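Local atomic coordinates of polyketide synthase PksR (Bacillus subtilis, PDB entry 4U3V), a protein that takes part in intermediate steps of bacillaene biosynthesis, the piece here being its double-hotdog enoyl-isomerase domain. Residues 98-103 with 120-125; 165-170 with 207-212; 176-179 with 184-187; 241-246 with 273-278; 252-257 with 262-267. One frame throughout, in Å; residues are numbered along the deposited sequence.

Contact 1 (98-103 with 120-125)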
# COMPACT_ATOMS: atom_id res chain seq x y z
N GLN A 98 2.97 0.27 16.69
CA GLN A 98 2.36 -0.97 17.18
C GLN A 98 0.99 -1.06 16.53
O GLN A 98 0.34 -0.02 16.30
CB GLN A 98 2.20 -0.93 18.72
CG GLN A 98 3.51 -1.17 19.46
CD GLN A 98 3.37 -1.26 20.98
OE1 GLN A 98 2.29 -1.10 21.53
NE2 GLN A 98 4.50 -1.41 21.65
N ALA A 99 0.49 -2.27 16.35
CA ALA A 99 -0.82 -2.47 15.72
C ALA A 99 -1.63 -3.24 16.73
O ALA A 99 -1.30 -4.37 17.01
CB ALA A 99 -0.70 -3.28 14.44
N LYS A 100 -2.54 -2.53 17.38
CA LYS A 100 -3.25 -3.04 18.58
C LYS A 100 -4.70 -3.31 18.22
O LYS A 100 -5.38 -2.43 17.69
CB LYS A 100 -3.20 -2.00 19.67
CG LYS A 100 -1.78 -1.71 20.16
CD LYS A 100 -1.57 -0.25 20.54
CE LYS A 100 -0.13 -0.00 21.00
NZ LYS A 100 0.12 1.38 21.50
N PRO A 101 -5.18 -4.55 18.49
CA PRO A 101 -6.54 -4.91 18.13
C PRO A 101 -7.48 -4.60 19.28
O PRO A 101 -7.03 -4.46 20.42
CB PRO A 101 -6.45 -6.42 17.89
CG PRO A 101 -4.99 -6.77 17.94
CD PRO A 101 -4.39 -5.74 18.84
N LEU A 102 -8.77 -4.52 18.99
CA LEU A 102 -9.72 -3.90 19.91
C LEU A 102 -11.13 -4.40 19.57
O LEU A 102 -11.42 -4.72 18.42
CB LEU A 102 -9.65 -2.38 19.78
CG LEU A 102 -10.37 -1.49 20.79
CD1 LEU A 102 -9.63 -1.45 22.12
CD2 LEU A 102 -10.57 -0.09 20.23
N GLN A 103 -11.98 -4.50 20.60
CA GLN A 103 -13.37 -4.94 20.42
C GLN A 103 -14.32 -3.76 20.28
O GLN A 103 -14.32 -2.83 21.10
CB GLN A 103 -13.82 -5.81 21.60
CG GLN A 103 -13.61 -7.31 21.40
CD GLN A 103 -13.40 -7.67 19.95
OE1 GLN A 103 -12.35 -7.38 19.37
NE2 GLN A 103 -14.40 -8.31 19.34
N GLY A 120 6.56 11.17 24.01
CA GLY A 120 6.56 9.77 24.41
C GLY A 120 5.17 9.19 24.50
O GLY A 120 4.97 8.11 25.05
N LEU A 121 4.20 9.88 23.90
CA LEU A 121 2.82 9.38 23.91
C LEU A 121 2.56 8.61 22.61
O LEU A 121 2.96 9.06 21.53
CB LEU A 121 1.84 10.55 24.01
CG LEU A 121 1.76 11.28 25.36
CD1 LEU A 121 0.89 12.52 25.24
CD2 LEU A 121 1.23 10.34 26.44
N TRP A 122 1.87 7.49 22.73
CA TRP A 122 1.17 6.88 21.59
C TRP A 122 0.10 7.75 21.02
O TRP A 122 -0.73 8.28 21.75
CB TRP A 122 0.58 5.53 21.97
CG TRP A 122 1.61 4.54 22.44
CD1 TRP A 122 1.84 4.13 23.76
CD2 TRP A 122 2.52 3.75 21.62
NE1 TRP A 122 2.81 3.18 23.80
CE2 TRP A 122 3.29 2.93 22.55
CE3 TRP A 122 2.84 3.70 20.25
CZ2 TRP A 122 4.29 2.07 22.12
CZ3 TRP A 122 3.82 2.82 19.83
CH2 TRP A 122 4.56 2.04 20.75
N LYS A 123 0.09 7.82 19.69
CA LYS A 123 -0.87 8.61 18.91
C LYS A 123 -1.31 7.73 17.73
O LYS A 123 -0.49 6.98 17.21
CB LYS A 123 -0.14 9.83 18.35
CG LYS A 123 0.18 10.90 19.38
CD LYS A 123 0.30 12.27 18.71
CE LYS A 123 -1.02 13.01 18.71
NZ LYS A 123 -1.26 13.72 20.00
N PRO A 124 -2.58 7.83 17.30
CA PRO A 124 -3.02 7.02 16.15
C PRO A 124 -2.46 7.48 14.78
O PRO A 124 -2.42 8.70 14.47
CB PRO A 124 -4.56 7.11 16.22
CG PRO A 124 -4.82 8.38 16.96
CD PRO A 124 -3.70 8.53 17.97
N ALA A 125 -1.88 6.54 14.05
CA ALA A 125 -1.43 6.78 12.69
C ALA A 125 -2.50 6.32 11.70
O ALA A 125 -2.69 6.95 10.63
CB ALA A 125 -0.14 5.99 12.43
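The ammonium group of Lys100 sits over a face of the Trp122 indole in a cation-pi contact: NZ lies 3.5 Å from the centroid of the five-membered ring, only 17° off its normal. Its closest ring atom is CD2, with NZ to Trp122 CD2 at 3.4 Å, so the charge rests over the five-membered ring, slightly nearer its CD2 corner. The lysine chain gets there by bending near its start and then running extended, meeting the indole about at a right angle. Gln98 reaches the same ring on the same face, out toward the rim of the benzo ring: its CG is 3.6 Å and its CD 3.5 Å from Trp122 CH2. The amide plane is turned 35° from the indole, short of a parallel stack. Trp122 turns CG beside its own backbone N (chi1 -59°), which presents one broad face to both partners. The electron-rich ring probably stabilises the lysine charge in this partly exposed place. The two backbones are not paired, with Gln98 CA 9.1 Å from Trp122 CA. Strand 108-116 runs between them, bonding through Met113 and Gln111 to Gln98 and Lys100, and through Tyr114 to Lys123; the side chains bridge over it, and Trp122 also rests on Arg115. This is a cross-strand cation-pi patch between next-but-one strands, on the outer surface of the antiparallel sheet of the N-terminal hotdog fold.

Contact 2 (165-170 with 207-212)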
# COMPACT_ATOMS: atom_id res chain seq x y z
N PRO A 165 6.23 13.95 -4.07
CA PRO A 165 7.11 13.06 -3.31
C PRO A 165 8.44 12.81 -4.01
O PRO A 165 8.46 12.56 -5.22
CB PRO A 165 6.31 11.75 -3.22
CG PRO A 165 4.88 12.16 -3.37
CD PRO A 165 4.83 13.46 -4.11
N GLU A 166 9.54 12.91 -3.27
CA GLU A 166 10.83 12.44 -3.75
C GLU A 166 11.09 11.00 -3.32
O GLU A 166 11.08 10.70 -2.12
CB GLU A 166 11.96 13.31 -3.24
CG GLU A 166 12.07 14.66 -3.92
CD GLU A 166 12.51 15.74 -2.96
OE1 GLU A 166 13.69 15.72 -2.54
OE2 GLU A 166 11.66 16.58 -2.58
N TRP A 167 11.43 10.15 -4.29
CA TRP A 167 11.52 8.70 -4.07
C TRP A 167 12.93 8.20 -4.08
O TRP A 167 13.67 8.46 -5.01
CB TRP A 167 10.72 7.97 -5.14
CG TRP A 167 9.25 8.26 -5.06
CD1 TRP A 167 8.50 9.11 -5.87
CD2 TRP A 167 8.32 7.74 -4.08
NE1 TRP A 167 7.19 9.14 -5.46
CE2 TRP A 167 7.01 8.29 -4.42
CE3 TRP A 167 8.42 6.82 -3.03
CZ2 TRP A 167 5.87 7.95 -3.71
CZ3 TRP A 167 7.26 6.49 -2.34
CH2 TRP A 167 6.03 7.03 -2.67
N GLY A 168 13.26 7.38 -3.10
CA GLY A 168 14.50 6.60 -3.13
C GLY A 168 14.41 5.33 -3.95
O GLY A 168 13.32 4.86 -4.30
N GLU A 169 15.55 4.73 -4.27
CA GLU A 169 15.57 3.61 -5.22
C GLU A 169 14.85 2.32 -4.78
O GLU A 169 14.38 1.56 -5.62
CB GLU A 169 17.00 3.24 -5.63
CG GLU A 169 17.79 4.40 -6.23
CD GLU A 169 17.25 4.85 -7.58
OE1 GLU A 169 17.16 3.99 -8.49
OE2 GLU A 169 16.87 6.04 -7.71
N LEU A 170 14.85 2.05 -3.48
CA LEU A 170 14.04 0.99 -2.89
C LEU A 170 12.60 0.90 -3.46
O LEU A 170 12.06 -0.20 -3.61
CB LEU A 170 13.92 1.26 -1.37
CG LEU A 170 13.22 0.18 -0.56
CD1 LEU A 170 13.91 -1.16 -0.80
CD2 LEU A 170 13.12 0.50 0.93
N MET A 207 4.44 -3.48 -2.07
CA MET A 207 3.36 -3.88 -2.99
C MET A 207 2.31 -2.77 -3.03
O MET A 207 1.98 -2.18 -4.09
CB MET A 207 2.72 -5.18 -2.48
CG MET A 207 1.43 -5.56 -3.17
SD MET A 207 1.88 -6.23 -4.78
CE MET A 207 2.23 -7.89 -4.19
N THR A 208 1.88 -2.38 -1.85
CA THR A 208 0.90 -1.30 -1.75
C THR A 208 1.44 -0.00 -2.29
O THR A 208 0.77 0.74 -3.00
CB THR A 208 0.50 -1.15 -0.27
OG1 THR A 208 0.05 -2.43 0.21
CG2 THR A 208 -0.57 -0.08 -0.09
N ASN A 209 2.70 0.29 -2.02
CA ASN A 209 3.21 1.53 -2.52
C ASN A 209 3.33 1.51 -4.07
O ASN A 209 3.23 2.55 -4.69
CB ASN A 209 4.57 1.84 -1.88
CG ASN A 209 5.00 3.26 -2.14
OD1 ASN A 209 4.44 4.19 -1.54
ND2 ASN A 209 5.98 3.46 -3.06
N SER A 210 3.63 0.34 -4.65
CA SER A 210 3.74 0.24 -6.10
C SER A 210 2.40 0.59 -6.73
O SER A 210 2.36 1.24 -7.79
CB SER A 210 4.16 -1.17 -6.52
OG SER A 210 5.50 -1.36 -6.07
N ALA A 211 1.33 0.25 -6.03
CA ALA A 211 -0.00 0.57 -6.52
C ALA A 211 -0.19 2.09 -6.52
O ALA A 211 -0.70 2.67 -7.47
CB ALA A 211 -1.10 -0.15 -5.70
N TYR A 212 0.27 2.78 -5.47
CA TYR A 212 0.23 4.23 -5.49
C TYR A 212 1.05 4.83 -6.65
O TYR A 212 0.63 5.76 -7.31
CB TYR A 212 0.73 4.71 -4.11
CG TYR A 212 0.91 6.17 -3.94
CD1 TYR A 212 -0.08 7.09 -4.29
CD2 TYR A 212 2.05 6.65 -3.31
CE1 TYR A 212 0.11 8.45 -4.09
CE2 TYR A 212 2.23 8.00 -3.07
CZ TYR A 212 1.28 8.89 -3.47
OH TYR A 212 1.50 10.24 -3.18
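Aromatic packing joins Trp167 to Tyr212: the six-membered end of the indole meets the phenol ring, with Trp167 CZ2 3.7 Å from Tyr212 CE2. The tyrosine atom comes in at the indole edge, near its plane, and not over a face. A looser van der Waals touch, from a poorly ordered proline, brings Pro165 CG to 3.9 Å from Tyr212 OH; the same proline sets its CB over part of a face of the Trp167 ring, while the helix residues meet the benzo end. An amide-ring contact completes the interface. Trp167 and Asn209 approach from opposite directions, and the carboxamide touches the far end of the indole through both branches: Asn209 ND2 is 3.4 Å from Trp167 CZ3, and Asn209 OD1 is 3.4 Å from Trp167 CH2. The amide and ring planes stand 58° apart. Asn209 extends toward the indole with CG opposite the backbone N (chi1 -167°), and Tyr212, three residues on, does likewise. The indole also meets the rings of His45 and Phe171. Strand 166-167 pairs through Val46 with strand 45-47 of the N-terminal hotdog, whereas helix 205-219 belongs to the C-terminal one. Asn209 probably occupies the position where related dehydratases carry their catalytic aspartate, and His45 that of their histidine; Trp167 thus meets both, an arrangement consistent with the active-site cleft between the halves of a double hotdog.

Contact 3 (176-179 with 184-187)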
# COMPACT_ATOMS: atom_id res chain seq x y z
N HIS A 176 7.22 -1.93 -16.19
CA HIS A 176 6.42 -1.64 -17.39
C HIS A 176 5.10 -1.02 -17.00
O HIS A 176 4.53 -1.40 -15.98
CB HIS A 176 6.13 -2.93 -18.15
CG HIS A 176 7.36 -3.71 -18.54
ND1 HIS A 176 8.04 -4.47 -17.66
CD2 HIS A 176 7.99 -3.88 -19.77
CE1 HIS A 176 9.06 -5.08 -18.28
NE2 HIS A 176 9.03 -4.73 -19.58
N LEU A 177 4.59 -0.13 -17.85
CA LEU A 177 3.24 0.46 -17.68
C LEU A 177 2.48 0.45 -19.00
O LEU A 177 3.02 0.87 -20.02
CB LEU A 177 3.38 1.91 -17.26
CG LEU A 177 3.97 2.08 -15.85
CD1 LEU A 177 4.26 3.54 -15.63
CD2 LEU A 177 2.95 1.59 -14.84
N TYR A 178 1.21 0.12 -18.95
CA TYR A 178 0.31 0.26 -20.09
C TYR A 178 -0.97 0.93 -19.60
O TYR A 178 -1.56 0.46 -18.63
CB TYR A 178 -0.04 -1.11 -20.63
CG TYR A 178 1.17 -1.97 -20.91
CD1 TYR A 178 1.66 -2.12 -22.22
CD2 TYR A 178 1.79 -2.68 -19.88
CE1 TYR A 178 2.76 -2.92 -22.47
CE2 TYR A 178 2.86 -3.53 -20.13
CZ TYR A 178 3.36 -3.63 -21.42
OH TYR A 178 4.45 -4.45 -21.65
N ARG A 179 -1.45 1.94 -20.31
CA ARG A 179 -2.42 2.88 -19.74
C ARG A 179 -3.55 3.17 -20.70
O ARG A 179 -3.33 3.17 -21.91
CB ARG A 179 -1.71 4.19 -19.45
CG ARG A 179 -2.56 5.22 -18.70
CD ARG A 179 -1.68 6.41 -18.29
NE ARG A 179 -1.24 7.20 -19.45
CZ ARG A 179 -0.33 8.17 -19.40
NH1 ARG A 179 0.22 8.54 -18.24
NH2 ARG A 179 0.02 8.83 -20.51
N ILE A 184 -4.76 1.41 -15.54
CA ILE A 184 -3.34 1.25 -15.86
C ILE A 184 -2.92 -0.14 -15.45
O ILE A 184 -3.43 -0.67 -14.47
CB ILE A 184 -2.46 2.36 -15.22
CG1 ILE A 184 -1.03 2.36 -15.83
CG2 ILE A 184 -2.51 2.30 -13.67
CD1 ILE A 184 -0.26 3.64 -15.57
N LEU A 185 -2.01 -0.74 -16.22
CA LEU A 185 -1.52 -2.09 -15.92
C LEU A 185 -0.01 -1.97 -15.75
O LEU A 185 0.67 -1.37 -16.57
CB LEU A 185 -1.87 -3.08 -17.07
CG LEU A 185 -1.15 -4.43 -17.02
CD1 LEU A 185 -1.87 -5.30 -16.02
CD2 LEU A 185 -1.16 -5.05 -18.43
N ALA A 186 0.49 -2.35 -14.57
CA ALA A 186 1.89 -2.16 -14.24
C ALA A 186 2.52 -3.54 -14.01
O ALA A 186 1.93 -4.40 -13.35
CB ALA A 186 2.03 -1.32 -12.96
N LYS A 187 3.70 -3.75 -14.58
CA LYS A 187 4.52 -4.88 -14.13
C LYS A 187 5.52 -4.37 -13.11
O LYS A 187 6.18 -3.34 -13.33
CB LYS A 187 5.26 -5.52 -15.31
CG LYS A 187 5.78 -6.91 -14.95
CD LYS A 187 6.57 -7.51 -16.10
CE LYS A 187 6.87 -8.98 -15.83
NZ LYS A 187 7.68 -9.48 -16.98
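Ile184 packs against Arg179 and Leu177 at the start of an antiparallel beta hairpin, strands 174-180 and 183-190 of the C-terminal hotdog fold, whose short axes run 4.6 Å apart. With CG1 opposite its backbone N (chi1 -167°), Ile184 lays CD1 3.9 Å from Leu177 CD2, and its CG1 lies beside Arg179 CB. The arginine head leads away to the Ser217 carbonyl in the last turn of helix 205-219 and, as a salt bridge, to Glu220 just beyond it. Leu185 forms a hydrogen-bonded pair with Tyr178: Leu185 N donates to Tyr178 O at 2.7 Å and Tyr178 N to Leu185 O at 2.9 Å. Its side chain goes to the other face, where CD2 approaches Tyr178 CD2, and its carbonyl O lies near the plane of the phenol ring, at the edge. Both face Trp248 there. Ala186 returns to the helix-covered face, its CB 3.6 Å from Leu177 CD2; the small methyl also packs on Ala214. Lys187 pairs with His176. Lys187 N to His176 O is a sound bond of 2.9 Å, the reverse one weak. The extended lysine lies side by side with the imidazole, pointing the same way, Lys187 CD being 3.7 Å from His176 ND1.

Contact 4 (241-246 with 273-278)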
# COMPACT_ATOMS: atom_id res chain seq x y z
N GLN A 241 0.24 -16.63 1.61
CA GLN A 241 1.28 -16.96 0.64
C GLN A 241 1.97 -15.71 0.10
O GLN A 241 1.36 -14.91 -0.61
CB GLN A 241 0.75 -17.82 -0.51
CG GLN A 241 1.85 -18.36 -1.42
CD GLN A 241 2.94 -19.12 -0.66
OE1 GLN A 241 2.76 -20.27 -0.27
NE2 GLN A 241 4.10 -18.48 -0.49
N THR A 242 3.24 -15.55 0.45
CA THR A 242 3.93 -14.29 0.22
C THR A 242 4.18 -14.09 -1.26
O THR A 242 4.59 -15.01 -1.97
CB THR A 242 5.26 -14.22 1.01
OG1 THR A 242 4.98 -14.25 2.42
CG2 THR A 242 6.00 -12.93 0.70
N ILE A 243 3.85 -12.90 -1.76
CA ILE A 243 3.99 -12.63 -3.17
C ILE A 243 5.36 -12.01 -3.36
O ILE A 243 5.67 -10.99 -2.74
CB ILE A 243 2.92 -11.65 -3.66
CG1 ILE A 243 1.53 -12.20 -3.37
CG2 ILE A 243 3.12 -11.31 -5.13
CD1 ILE A 243 0.49 -11.11 -3.13
N LYS A 244 6.21 -12.68 -4.12
CA LYS A 244 7.56 -12.18 -4.34
C LYS A 244 7.86 -12.23 -5.82
O LYS A 244 7.18 -12.92 -6.56
CB LYS A 244 8.58 -13.02 -3.55
CG LYS A 244 9.99 -12.47 -3.58
CD LYS A 244 11.04 -13.55 -3.37
CE LYS A 244 10.93 -14.66 -4.42
NZ LYS A 244 11.76 -14.43 -5.63
N GLY A 245 8.85 -11.45 -6.25
CA GLY A 245 9.35 -11.53 -7.62
C GLY A 245 8.50 -10.67 -8.53
O GLY A 245 8.03 -9.59 -8.13
N ASP A 246 8.30 -11.12 -9.77
CA ASP A 246 7.55 -10.35 -10.74
C ASP A 246 6.06 -10.54 -10.54
O ASP A 246 5.59 -11.66 -10.31
CB ASP A 246 7.94 -10.75 -12.16
CG ASP A 246 9.33 -10.29 -12.55
OD1 ASP A 246 9.99 -9.60 -11.73
OD2 ASP A 246 9.75 -10.60 -13.68
N GLU A 273 -3.50 -15.43 -12.62
CA GLU A 273 -4.51 -15.40 -11.57
C GLU A 273 -4.16 -14.39 -10.50
O GLU A 273 -2.98 -14.11 -10.24
CB GLU A 273 -4.70 -16.77 -10.95
CG GLU A 273 -3.41 -17.40 -10.46
CD GLU A 273 -3.47 -18.91 -10.45
OE1 GLU A 273 -4.58 -19.47 -10.62
OE2 GLU A 273 -2.40 -19.54 -10.26
N THR A 274 -5.21 -13.86 -9.88
CA THR A 274 -5.04 -12.84 -8.84
C THR A 274 -4.67 -13.37 -7.46
O THR A 274 -5.12 -14.44 -7.05
CB THR A 274 -6.30 -12.00 -8.59
OG1 THR A 274 -7.34 -12.81 -8.02
CG2 THR A 274 -6.76 -11.29 -9.87
N VAL A 275 -3.78 -12.64 -6.79
CA VAL A 275 -3.22 -13.12 -5.51
C VAL A 275 -3.41 -12.13 -4.36
O VAL A 275 -3.18 -12.47 -3.19
CB VAL A 275 -1.71 -13.39 -5.73
CG1 VAL A 275 -1.48 -14.55 -6.71
CG2 VAL A 275 -0.99 -12.16 -6.24
N LEU A 276 -4.00 -10.97 -4.66
CA LEU A 276 -4.27 -9.96 -3.64
C LEU A 276 -5.18 -8.92 -4.31
O LEU A 276 -4.98 -8.63 -5.50
CB LEU A 276 -2.93 -9.32 -3.25
CG LEU A 276 -2.92 -8.05 -2.39
CD1 LEU A 276 -3.55 -8.33 -1.04
CD2 LEU A 276 -1.47 -7.58 -2.19
N HIS A 277 -6.22 -8.50 -3.60
CA HIS A 277 -7.21 -7.52 -4.10
C HIS A 277 -7.25 -6.34 -3.18
O HIS A 277 -7.41 -6.48 -1.96
CB HIS A 277 -8.64 -8.09 -4.19
CG HIS A 277 -8.77 -9.41 -4.94
ND1 HIS A 277 -9.64 -10.38 -4.55
CD2 HIS A 277 -8.09 -9.91 -6.05
CE1 HIS A 277 -9.48 -11.46 -5.34
NE2 HIS A 277 -8.58 -11.16 -6.29
N TYR A 278 -7.19 -5.14 -3.76
CA TYR A 278 -7.58 -3.93 -3.03
C TYR A 278 -8.81 -3.33 -3.67
O TYR A 278 -8.91 -3.29 -4.88
CB TYR A 278 -6.50 -2.84 -3.16
CG TYR A 278 -5.10 -3.23 -2.73
CD1 TYR A 278 -4.56 -2.77 -1.52
CD2 TYR A 278 -4.27 -3.95 -3.57
CE1 TYR A 278 -3.26 -3.04 -1.16
CE2 TYR A 278 -2.95 -4.21 -3.24
CZ TYR A 278 -2.45 -3.78 -2.02
OH TYR A 278 -1.12 -4.01 -1.69
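Ile243 swings CG1 beside its backbone N (chi1 -57°) and straightens at chi2, while Val275 (chi1 -65°) sets CG2 between its own N and carbonyl carbon; the two branches therefore face each other. Ile243 CD1 meets Val275 CG2 at 3.6 Å, and Ile243 CG1 lies 3.8 Å from the same methyl. The delta methyl goes on past the valine to the next residue: Ile243 CD1 is 3.9 Å from Leu276 CB and 4.1 Å from Leu276 CD2. One isoleucine tip thus bridges two successive residues, crossing both obliquely. That neighbours along a strand can both face it reflects the backbone at Val275, whose psi is close to zero (-3°): Val275 and Leu276 both bond to Val267 of the adjoining strand, consistent with a beta bulge. Within segment 273-278, Thr274 OG1 and His277 NE2 are 2.7 Å apart in a hydrogen bond of undecided direction. Thr274 OG1 has a second partner in Lys138 N and His277 ND1 one in Gln237, which would hold the imidazole's rotation. Segment 241-246 is the connection from strand 230-239 to strand 247-257, in the C-terminal hotdog. Ile243 folds it back onto the beginning of strand 274-283, beside strand 260-268; Met207 of helix 205-219 packs against both Ile243 and Leu276, and Ile236 and Phe238 of strand 230-239 also touch Leu276.

Contact 5 (252-257 with 262-267)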
# COMPACT_ATOMS: atom_id res chain seq x y z
N THR A 252 -7.98 0.12 -11.77
CA THR A 252 -9.12 0.75 -12.45
C THR A 252 -9.68 1.91 -11.62
O THR A 252 -9.90 1.75 -10.43
CB THR A 252 -10.20 -0.30 -12.70
OG1 THR A 252 -9.63 -1.27 -13.60
CG2 THR A 252 -11.40 0.33 -13.39
N LEU A 253 -9.90 3.05 -12.25
CA LEU A 253 -10.60 4.16 -11.60
C LEU A 253 -12.09 3.83 -11.49
O LEU A 253 -12.74 3.46 -12.47
CB LEU A 253 -10.43 5.42 -12.45
CG LEU A 253 -11.12 6.68 -11.93
CD1 LEU A 253 -10.62 7.11 -10.55
CD2 LEU A 253 -10.97 7.81 -12.97
N VAL A 254 -12.58 3.84 -10.26
CA VAL A 254 -13.98 3.51 -9.94
C VAL A 254 -14.83 4.68 -9.43
O VAL A 254 -16.03 4.77 -9.74
CB VAL A 254 -14.08 2.30 -8.99
CG1 VAL A 254 -13.48 1.06 -9.65
CG2 VAL A 254 -13.42 2.59 -7.66
N LYS A 255 -14.24 5.66 -8.75
CA LYS A 255 -15.04 6.77 -8.19
C LYS A 255 -14.23 8.05 -8.30
O LYS A 255 -13.01 8.08 -8.05
CB LYS A 255 -15.43 6.52 -6.72
CG LYS A 255 -16.20 5.21 -6.51
CD LYS A 255 -16.40 4.86 -5.04
CE LYS A 255 -17.41 3.72 -4.90
NZ LYS A 255 -17.44 3.11 -3.54
N ASN A 256 -14.91 9.13 -8.63
CA ASN A 256 -14.27 10.43 -8.64
C ASN A 256 -15.43 11.30 -8.20
O ASN A 256 -16.34 11.56 -9.01
CB ASN A 256 -13.85 10.79 -10.07
CG ASN A 256 -13.28 12.18 -10.17
OD1 ASN A 256 -12.89 12.77 -9.16
ND2 ASN A 256 -13.41 12.78 -11.34
N THR A 257 -15.39 11.69 -6.94
CA THR A 257 -16.36 12.66 -6.36
C THR A 257 -15.71 13.31 -5.13
O THR A 257 -14.90 12.69 -4.43
CB THR A 257 -17.68 12.00 -5.89
OG1 THR A 257 -17.40 10.97 -4.92
CG2 THR A 257 -18.44 11.40 -7.07
N LEU A 262 -10.95 7.11 -6.17
CA LEU A 262 -10.83 5.76 -5.60
C LEU A 262 -10.63 4.76 -6.74
O LEU A 262 -11.24 4.88 -7.83
CB LEU A 262 -12.09 5.35 -4.83
CG LEU A 262 -12.11 5.85 -3.37
CD1 LEU A 262 -12.26 7.36 -3.28
CD2 LEU A 262 -13.20 5.14 -2.55
N PHE A 263 -9.78 3.78 -6.48
CA PHE A 263 -9.34 2.81 -7.48
C PHE A 263 -9.54 1.42 -6.94
O PHE A 263 -9.39 1.17 -5.75
CB PHE A 263 -7.81 3.02 -7.77
CG PHE A 263 -7.49 4.33 -8.38
CD1 PHE A 263 -7.47 4.46 -9.76
CD2 PHE A 263 -7.33 5.45 -7.58
CE1 PHE A 263 -7.21 5.70 -10.34
CE2 PHE A 263 -7.14 6.72 -8.16
CZ PHE A 263 -7.06 6.82 -9.54
N ASP A 264 -9.83 0.48 -7.83
CA ASP A 264 -9.65 -0.94 -7.51
C ASP A 264 -8.32 -1.45 -8.04
O ASP A 264 -7.84 -1.04 -9.10
CB ASP A 264 -10.83 -1.79 -8.05
CG ASP A 264 -12.11 -1.60 -7.23
OD1 ASP A 264 -12.11 -0.86 -6.21
OD2 ASP A 264 -13.16 -2.19 -7.64
N VAL A 265 -7.70 -2.37 -7.30
CA VAL A 265 -6.38 -2.84 -7.68
C VAL A 265 -6.35 -4.35 -7.55
O VAL A 265 -6.58 -4.88 -6.46
CB VAL A 265 -5.27 -2.30 -6.73
CG1 VAL A 265 -3.92 -2.82 -7.20
CG2 VAL A 265 -5.28 -0.78 -6.69
N ASP A 266 -6.10 -5.03 -8.67
CA ASP A 266 -5.85 -6.50 -8.62
C ASP A 266 -4.38 -6.81 -8.86
O ASP A 266 -3.75 -6.38 -9.83
CB ASP A 266 -6.69 -7.24 -9.68
CG ASP A 266 -8.18 -7.30 -9.34
OD1 ASP A 266 -8.55 -7.40 -8.15
OD2 ASP A 266 -9.00 -7.33 -10.29
N VAL A 267 -3.81 -7.61 -7.96
CA VAL A 267 -2.44 -8.04 -8.12
C VAL A 267 -2.49 -9.46 -8.73
O VAL A 267 -3.24 -10.28 -8.23
CB VAL A 267 -1.75 -8.19 -6.75
CG1 VAL A 267 -0.31 -8.54 -6.99
CG2 VAL A 267 -1.86 -6.86 -5.96
O HOH W 1 -8.90 -3.31 -11.28
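Leu262 O is gripped by two backbone donors, Val254 N at 3.0 Å and Lys255 N at 3.2 Å, the signature of a classic beta bulge. The first donor lies in the carbonyl plane; the second is tilted 27° from it. Leu262 N returns a bond to Lys255 O at 3.0 Å. Before the bulge the register is regular, Thr252 N to Asp264 O and Asp264 N to Thr252 O both measuring 2.9 Å. A water bonded to Thr252 OG1 also donates weakly to Asp264 O. On one face Leu253, its CG opposite the backbone N (chi1 179°), lays CD1 over the Phe263 ring, 4.0 Å from the centroid and offset toward the rim, in a CH-pi contact. At the bulge Val254 projects to neither face; its CG2 comes within 3.2 Å of Leu262 O and its CG1 abuts the Asp264 carboxylate. On the face opposite Phe263, Lys255 CB packs on Leu262 CB. Asp264 OD1 is bonded to Gly280 N. The hairpin of strands 247-257 and 260-268 lies between strands 183-190 and 274-283 in the C-terminal hotdog; Phe263 points inward to Ile215 of helix 205-219, whereas the bulged end is at the surface.

Overall arrangement
From the N terminus, contact 1 comes first: 98-103 and 120-125 close a short loop around strand 108-116 in the N-terminal hotdog, about 25 Å from contact 2 centre to centre. All the others lie in the C-terminal hotdog. Segment 165-170 opens contact 2; the hairpin of contact 3 forms and closes before 207-212 completes it. Segment 241-246 then opens contact 4, the hairpin of contact 5 lies wholly within that loop, and 273-278 closes it. No two loops cross. Helix 205-219 ties these pieces together: Met207 also reaches Val267 of contact 5, and Thr208 OG1 bonds Tyr278 OH. Strands of contacts 4 and 5 are hydrogen-bonded neighbours, as are strands 183-190 and 247-257.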